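Local coordinates for protein DR2417 (Deinococcus radiodurans, PDB 4XWW) that probably trims and degrades RNA from its 5' end as a zinc-binding, homodimeric RNase J of the metallo-beta-lactamase superfamily, at residues P17-I22 and V435-D440; S143-F148 and I162-V167. One frame throughout, in Å; residues are numbered along the deposited sequence.

In the fold
The two contacts sit in the two mixed sheets of the metallo-beta-lactamase sandwich, their centres about 13 Å apart. Contact 1 joins strand 19-23 to strand 433-438, bringing the start of the chain beside a strand more than 400 residues later. Contact 2, nested within that long excursion, is the hairpin of strands 144-150 and 159-165 in the other sheet, and its connection carries H153, a ligand of one zinc ion. L19 bridges the sheets: its CD1 lies 3.6 Å from F144 CE1. Strand 433-438 comes back to lie between the N-terminal strand and the edge strand 441-447, so distant parts of the chain build one sheet. Both contacts lie away from the metal sites.

Contact 1: P17-I22 and V435-D440; sequences PTLEVI and VNLGPD
L19 and L437 meet as a hydrogen-bonded pair of an antiparallel sheet, where strand 19-23 and strand 433-438 run side by side in one layer of the metallo-beta-lactamase sandwich. L19 N donates a hydrogen bond to L437 O at 3.0 Å, and L437 N donates one to L19 O at 2.8 Å. The L19 side chain runs outward from here, its CB 3.7 Å from L437 O. CG stands anti to the backbone N (chi1 -177°), as it does in L437, and the two side chains lie side by side, pointing the same way. At the tip, CD2 touches L437 CD2 at 3.8 Å, while the other branch, CD1, serves the packing against the facing sheet. V21 and V435 share this face of the sheet, with E20 and N436 on the other.

Beyond the strands, L437 and V435 also lean on F442 of strand 441-447, and V21 on T35 and F37 of strand 34-39, so the packing continues onto strands 441-447 and 34-39. At the V21 end, the bond from V21 N to V435 O is nearly straight (171°). In the return bond, V435 N reaches V21 O at 2.9 Å from 27° off the carbonyl plane, and V435 CB lies 3.4 Å from the same oxygen.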
ATOM      1  N   PRO A  17     -39.088 -27.014   2.759  1.00 56.76           N
ATOM      2  CA  PRO A  17     -38.341 -26.008   3.528  1.00 57.42           C
ATOM      3  C   PRO A  17     -36.840 -26.135   3.298  1.00 52.56           C
ATOM      4  O   PRO A  17     -36.319 -27.247   3.235  1.00 51.25           O
ATOM      5  CB  PRO A  17     -38.703 -26.329   4.984  1.00 56.63           C
ATOM      6  CG  PRO A  17     -39.971 -27.113   4.904  1.00 54.60           C
ATOM      7  CD  PRO A  17     -39.870 -27.904   3.633  1.00 59.54           C
ATOM      8  N   THR A  18     -36.157 -25.004   3.163  1.00 45.21           N
ATOM      9  CA  THR A  18     -34.734 -25.010   2.859  1.00 46.69           C
ATOM     10  C   THR A  18     -33.922 -24.339   3.953  1.00 39.52           C
ATOM     11  O   THR A  18     -34.438 -23.541   4.735  1.00 36.88           O
ATOM     12  CB  THR A  18     -34.439 -24.293   1.530  1.00 48.58           C
ATOM     13  OG1 THR A  18     -34.984 -22.967   1.568  1.00 48.24           O
ATOM     14  CG2 THR A  18     -35.051 -25.048   0.365  1.00 51.80           C
ATOM     15  N   LEU A  19     -32.643 -24.687   4.010  1.00 34.54           N
ATOM     16  CA  LEU A  19     -31.704 -23.972   4.849  1.00 29.61           C
ATOM     17  C   LEU A  19     -31.324 -22.704   4.094  1.00 35.75           C
ATOM     18  O   LEU A  19     -31.121 -22.753   2.883  1.00 34.89           O
ATOM     19  CB  LEU A  19     -30.473 -24.837   5.145  1.00 28.13           C
ATOM     20  CG  LEU A  19     -29.401 -24.278   6.080  1.00 29.20           C
ATOM     21  CD1 LEU A  19     -29.952 -24.139   7.481  1.00 35.80           C
ATOM     22  CD2 LEU A  19     -28.141 -25.156   6.071  1.00 31.36           C
ATOM     23  N   GLU A  20     -31.270 -21.571   4.786  1.00 31.76           N
ATOM     24  CA  GLU A  20     -30.705 -20.363   4.197  1.00 28.45           C
ATOM     25  C   GLU A  20     -29.369 -20.143   4.854  1.00 25.77           C
ATOM     26  O   GLU A  20     -29.273 -20.142   6.082  1.00 31.84           O
ATOM     27  CB  GLU A  20     -31.609 -19.145   4.395  1.00 27.19           C
ATOM     28  CG  GLU A  20     -33.015 -19.323   3.807  1.00 28.18           C
ATOM     29  CD  GLU A  20     -33.940 -18.163   4.124  1.00 37.86           C
ATOM     30  OE1 GLU A  20     -33.712 -17.452   5.125  1.00 36.17           O
ATOM     31  OE2 GLU A  20     -34.910 -17.972   3.368  1.00 44.81           O
ATOM     32  N   VAL A  21     -28.343 -20.012   4.032  1.00 24.51           N
ATOM     33  CA  VAL A  21     -27.042 -19.581   4.502  1.00 24.71           C
ATOM     34  C   VAL A  21     -26.928 -18.113   4.107  1.00 29.57           C
ATOM     35  O   VAL A  21     -26.960 -17.791   2.921  1.00 23.41           O
ATOM     36  CB  VAL A  21     -25.902 -20.400   3.883  1.00 29.12           C
ATOM     37  CG1 VAL A  21     -24.540 -19.941   4.439  1.00 19.99           C
ATOM     38  CG2 VAL A  21     -26.095 -21.869   4.150  1.00 27.07           C
ATOM     39  N   ILE A  22     -26.869 -17.223   5.091  1.00 25.83           N
ATOM     40  CA  ILE A  22     -26.874 -15.792   4.810  1.00 24.43           C
ATOM     41  C   ILE A  22     -25.616 -15.149   5.389  1.00 22.94           C
ATOM     42  O   ILE A  22     -25.590 -14.774   6.559  1.00 27.19           O
ATOM     43  CB  ILE A  22     -28.147 -15.122   5.396  1.00 32.34           C
ATOM     44  CG1 ILE A  22     -29.403 -15.908   4.978  1.00 29.44           C
ATOM     45  CG2 ILE A  22     -28.223 -13.656   4.973  1.00 24.96           C
ATOM     46  CD1 ILE A  22     -30.697 -15.440   5.651  1.00 28.29           C
ATOM     47  N   VAL A 435     -28.384 -17.694   0.415  1.00 27.48           N
ATOM     48  CA  VAL A 435     -28.027 -18.892  -0.322  1.00 33.07           C
ATOM     49  C   VAL A 435     -28.953 -20.019   0.117  1.00 32.01           C
ATOM     50  O   VAL A 435     -28.939 -20.440   1.279  1.00 32.26           O
ATOM     51  CB  VAL A 435     -26.554 -19.283  -0.111  1.00 30.77           C
ATOM     52  CG1 VAL A 435     -26.210 -20.516  -0.944  1.00 25.32           C
ATOM     53  CG2 VAL A 435     -25.634 -18.108  -0.486  1.00 25.63           C
ATOM     54  N   ASN A 436     -29.782 -20.494  -0.805  1.00 31.86           N
ATOM     55  CA  ASN A 436     -30.717 -21.559  -0.467  1.00 30.92           C
ATOM     56  C   ASN A 436     -30.114 -22.930  -0.655  1.00 32.58           C
ATOM     57  O   ASN A 436     -29.549 -23.236  -1.696  1.00 33.96           O
ATOM     58  CB  ASN A 436     -31.993 -21.434  -1.291  1.00 36.37           C
ATOM     59  CG  ASN A 436     -33.047 -20.642  -0.574  1.00 48.62           C
ATOM     60  OD1 ASN A 436     -33.067 -19.418  -0.642  1.00 57.38           O
ATOM     61  ND2 ASN A 436     -33.906 -21.332   0.157  1.00 54.51           N
ATOM     62  N   LEU A 437     -30.254 -23.763   0.367  1.00 27.70           N
ATOM     63  CA  LEU A 437     -29.617 -25.064   0.348  1.00 25.56           C
ATOM     64  C   LEU A 437     -30.626 -26.150   0.682  1.00 34.05           C
ATOM     65  O   LEU A 437     -31.298 -26.094   1.710  1.00 29.02           O
ATOM     66  CB  LEU A 437     -28.438 -25.096   1.328  1.00 29.68           C
ATOM     67  CG  LEU A 437     -27.674 -26.418   1.456  1.00 34.15           C
ATOM     68  CD1 LEU A 437     -26.757 -26.594   0.268  1.00 29.55           C
ATOM     69  CD2 LEU A 437     -26.888 -26.489   2.751  1.00 32.38           C
ATOM     70  N   GLY A 438     -30.738 -27.118  -0.219  1.00 35.33           N
ATOM     71  CA  GLY A 438     -31.538 -28.304   0.006  1.00 34.91           C
ATOM     72  C   GLY A 438     -30.774 -29.509  -0.501  1.00 34.28           C
ATOM     73  O   GLY A 438     -29.673 -29.368  -1.023  1.00 31.64           O
ATOM     74  N   PRO A 439     -31.351 -30.708  -0.346  1.00 37.39           N
ATOM     75  CA  PRO A 439     -30.673 -31.929  -0.793  1.00 37.96           C
ATOM     76  C   PRO A 439     -30.214 -31.872  -2.250  1.00 41.55           C
ATOM     77  O   PRO A 439     -29.181 -32.457  -2.576  1.00 40.92           O
ATOM     78  CB  PRO A 439     -31.748 -33.002  -0.586  1.00 38.59           C
ATOM     79  CG  PRO A 439     -32.484 -32.498   0.622  1.00 36.42           C
ATOM     80  CD  PRO A 439     -32.580 -31.010   0.411  1.00 41.66           C
ATOM     81  N   ASP A 440     -30.959 -31.170  -3.102  1.00 35.19           N
ATOM     82  CA  ASP A 440     -30.544 -30.951  -4.482  1.00 37.65           C
ATOM     83  C   ASP A 440     -30.816 -29.516  -4.917  1.00 39.48           C
ATOM     84  O   ASP A 440     -31.172 -29.263  -6.068  1.00 40.85           O
ATOM     85  CB  ASP A 440     -31.250 -31.918  -5.436  1.00 51.24           C
ATOM     86  CG  ASP A 440     -30.550 -31.999  -6.782  1.00 45.58           C
ATOM     87  OD1 ASP A 440     -29.301 -32.010  -6.772  1.00 45.33           O
ATOM     88  OD2 ASP A 440     -31.227 -32.020  -7.835  1.00 43.48           O
TER

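Contact 2: S143-F148 and I162-V167; sequences SFVAEF and ILKTPV
K164 and E147 join across one face of the antiparallel hairpin formed by strands 144-150 and 159-165, in the second sheet of the metallo-beta-lactamase sandwich. K164 NZ forms a salt bridge with E147 OE1 at 2.8 Å, reaching the oxygen on its anti side and 25° out of the carboxylate plane. Both chains are extended beyond CG, and K164 CG lies 3.8 Å from V145 O. Beneath them, K164 N donates to V145 O at 2.7 Å, almost straight at 174°, and E147 pairs with I162 through two further backbone bonds.

On the other face, carbon contacts dominate between A146, L163 and F144. L163 CD2 meets F144 CD1 at 3.8 Å, T165 CG2 lies 4.0 Å from F144 CE1, and L163 CD1 rests against A146 CB. L19 of the facing sheet also touches T165. The hydroxyl of T165 is taken up by G168 O, and also accepts from V167 N in an ST turn.

Farther out, R194 pairs with E147 OE1 and E137 with K164 NZ. The charges therefore alternate from arginine to glutamate to lysine to glutamate, which would be expected to favour the ionised form of the buried E147.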
ATOM      1  N   SER A 143     -33.789 -27.657  15.071  1.00 31.05           N
ATOM      2  CA  SER A 143     -33.333 -27.941  13.714  1.00 30.18           C
ATOM      3  C   SER A 143     -31.820 -28.062  13.554  1.00 32.02           C
ATOM      4  O   SER A 143     -31.348 -28.565  12.537  1.00 40.13           O
ATOM      5  CB  SER A 143     -33.840 -26.850  12.753  1.00 34.35           C
ATOM      6  OG  SER A 143     -35.255 -26.836  12.669  1.00 38.55           O
ATOM      7  N   PHE A 144     -31.072 -27.600  14.551  1.00 32.70           N
ATOM      8  CA  PHE A 144     -29.624 -27.480  14.425  1.00 27.66           C
ATOM      9  C   PHE A 144     -28.847 -28.216  15.509  1.00 26.49           C
ATOM     10  O   PHE A 144     -29.140 -28.078  16.702  1.00 27.94           O
ATOM     11  CB  PHE A 144     -29.208 -26.008  14.469  1.00 27.19           C
ATOM     12  CG  PHE A 144     -29.685 -25.197  13.308  1.00 27.69           C
ATOM     13  CD1 PHE A 144     -29.058 -25.294  12.078  1.00 33.86           C
ATOM     14  CD2 PHE A 144     -30.722 -24.295  13.457  1.00 30.12           C
ATOM     15  CE1 PHE A 144     -29.479 -24.525  11.008  1.00 33.62           C
ATOM     16  CE2 PHE A 144     -31.147 -23.520  12.391  1.00 34.91           C
ATOM     17  CZ  PHE A 144     -30.521 -23.634  11.166  1.00 29.42           C
ATOM     18  N   VAL A 145     -27.839 -28.972  15.083  1.00 24.92           N
ATOM     19  CA  VAL A 145     -26.812 -29.476  15.987  1.00 24.61           C
ATOM     20  C   VAL A 145     -25.432 -29.165  15.413  1.00 26.27           C
ATOM     21  O   VAL A 145     -25.179 -29.416  14.224  1.00 27.15           O
ATOM     22  CB  VAL A 145     -26.947 -30.985  16.225  1.00 31.59           C
ATOM     23  CG1 VAL A 145     -25.791 -31.494  17.071  1.00 28.31           C
ATOM     24  CG2 VAL A 145     -28.295 -31.305  16.874  1.00 33.83           C
ATOM     25  N   ALA A 146     -24.552 -28.594  16.238  1.00 22.99           N
ATOM     26  CA  ALA A 146     -23.206 -28.241  15.784  1.00 25.13           C
ATOM     27  C   ALA A 146     -22.155 -29.076  16.500  1.00 26.50           C
ATOM     28  O   ALA A 146     -22.187 -29.189  17.723  1.00 25.59           O
ATOM     29  CB  ALA A 146     -22.940 -26.752  16.009  1.00 20.05           C
ATOM     30  N   GLU A 147     -21.231 -29.648  15.728  1.00 21.38           N
ATOM     31  CA  GLU A 147     -20.141 -30.454  16.255  1.00 25.35           C
ATOM     32  C   GLU A 147     -18.798 -29.790  15.967  1.00 25.23           C
ATOM     33  O   GLU A 147     -18.462 -29.544  14.807  1.00 23.23           O
ATOM     34  CB  GLU A 147     -20.165 -31.862  15.645  1.00 21.12           C
ATOM     35  CG  GLU A 147     -19.106 -32.787  16.267  1.00 27.81           C
ATOM     36  CD  GLU A 147     -19.043 -34.167  15.622  1.00 26.62           C
ATOM     37  OE1 GLU A 147     -19.964 -34.525  14.867  1.00 29.58           O
ATOM     38  OE2 GLU A 147     -18.050 -34.886  15.856  1.00 24.38           O
ATOM     39  N   PHE A 148     -18.019 -29.537  17.014  1.00 21.31           N
ATOM     40  CA  PHE A 148     -16.758 -28.822  16.877  1.00 25.47           C
ATOM     41  C   PHE A 148     -15.626 -29.789  16.566  1.00 25.73           C
ATOM     42  O   PHE A 148     -15.605 -30.894  17.094  1.00 22.75           O
ATOM     43  CB  PHE A 148     -16.452 -28.044  18.164  1.00 25.38           C
ATOM     44  CG  PHE A 148     -17.388 -26.891  18.418  1.00 28.14           C
ATOM     45  CD1 PHE A 148     -18.655 -27.107  18.932  1.00 31.59           C
ATOM     46  CD2 PHE A 148     -16.990 -25.588  18.164  1.00 26.65           C
ATOM     47  CE1 PHE A 148     -19.520 -26.049  19.161  1.00 29.57           C
ATOM     48  CE2 PHE A 148     -17.851 -24.526  18.401  1.00 24.69           C
ATOM     49  CZ  PHE A 148     -19.116 -24.762  18.903  1.00 27.26           C
ATOM     50  N   ILE A 162     -19.213 -28.993  12.119  1.00 20.15           N
ATOM     51  CA  ILE A 162     -20.234 -29.575  11.271  1.00 20.90           C
ATOM     52  C   ILE A 162     -21.596 -29.169  11.805  1.00 20.07           C
ATOM     53  O   ILE A 162     -21.927 -29.440  12.966  1.00 22.72           O
ATOM     54  CB  ILE A 162     -20.114 -31.102  11.211  1.00 21.14           C
ATOM     55  CG1 ILE A 162     -18.717 -31.450  10.685  1.00 24.58           C
ATOM     56  CG2 ILE A 162     -21.239 -31.685  10.348  1.00 24.56           C
ATOM     57  CD1 ILE A 162     -18.329 -32.898  10.698  1.00 21.44           C
ATOM     58  N   LEU A 163     -22.351 -28.473  10.964  1.00 19.63           N
ATOM     59  CA  LEU A 163     -23.700 -28.065  11.295  1.00 21.23           C
ATOM     60  C   LEU A 163     -24.680 -29.033  10.675  1.00 25.37           C
ATOM     61  O   LEU A 163     -24.814 -29.101   9.453  1.00 25.86           O
ATOM     62  CB  LEU A 163     -23.967 -26.641  10.808  1.00 22.15           C
ATOM     63  CG  LEU A 163     -25.269 -26.027  11.311  1.00 23.47           C
ATOM     64  CD1 LEU A 163     -25.198 -25.810  12.821  1.00 27.76           C
ATOM     65  CD2 LEU A 163     -25.591 -24.728  10.581  1.00 23.11           C
ATOM     66  N   LYS A 164     -25.355 -29.787  11.530  1.00 22.20           N
ATOM     67  CA  LYS A 164     -26.276 -30.827  11.091  1.00 21.95           C
ATOM     68  C   LYS A 164     -27.664 -30.233  11.066  1.00 25.41           C
ATOM     69  O   LYS A 164     -28.126 -29.700  12.062  1.00 29.98           O
ATOM     70  CB  LYS A 164     -26.169 -32.041  12.008  1.00 24.07           C
ATOM     71  CG  LYS A 164     -24.714 -32.532  12.154  1.00 25.93           C
ATOM     72  CD  LYS A 164     -24.498 -33.480  13.330  1.00 33.40           C
ATOM     73  CE  LYS A 164     -23.000 -33.736  13.519  1.00 32.40           C
ATOM     74  NZ  LYS A 164     -22.709 -34.757  14.578  1.00 29.63           N
ATOM     75  N   THR A 165     -28.295 -30.267   9.898  1.00 25.43           N
ATOM     76  CA  THR A 165     -29.562 -29.577   9.679  1.00 29.92           C
ATOM     77  C   THR A 165     -30.563 -30.560   9.076  1.00 34.77           C
ATOM     78  O   THR A 165     -30.174 -31.647   8.671  1.00 31.44           O
ATOM     79  CB  THR A 165     -29.396 -28.371   8.738  1.00 27.32           C
ATOM     80  OG1 THR A 165     -29.434 -28.814   7.381  1.00 29.85           O
ATOM     81  CG2 THR A 165     -28.074 -27.637   9.002  1.00 23.37           C
ATOM     82  N   PRO A 166     -31.855 -30.181   9.007  1.00 37.39           N
ATOM     83  CA  PRO A 166     -32.825 -31.090   8.378  1.00 29.53           C
ATOM     84  C   PRO A 166     -32.565 -31.418   6.897  1.00 33.73           C
ATOM     85  O   PRO A 166     -33.117 -32.399   6.390  1.00 32.81           O
ATOM     86  CB  PRO A 166     -34.151 -30.329   8.511  1.00 29.63           C
ATOM     87  CG  PRO A 166     -33.952 -29.453   9.694  1.00 36.35           C
ATOM     88  CD  PRO A 166     -32.521 -29.044   9.674  1.00 34.95           C
ATOM     89  N   VAL A 167     -31.764 -30.621   6.198  1.00 33.85           N
ATOM     90  CA  VAL A 167     -31.545 -30.900   4.783  1.00 26.26           C
ATOM     91  C   VAL A 167     -30.236 -31.671   4.575  1.00 28.40           C
ATOM     92  O   VAL A 167     -29.952 -32.147   3.472  1.00 32.15           O
ATOM     93  CB  VAL A 167     -31.514 -29.606   3.927  1.00 38.83           C
ATOM     94  CG1 VAL A 167     -32.781 -28.784   4.129  1.00 46.78           C
ATOM     95  CG2 VAL A 167     -30.273 -28.786   4.258  1.00 38.30           C
TER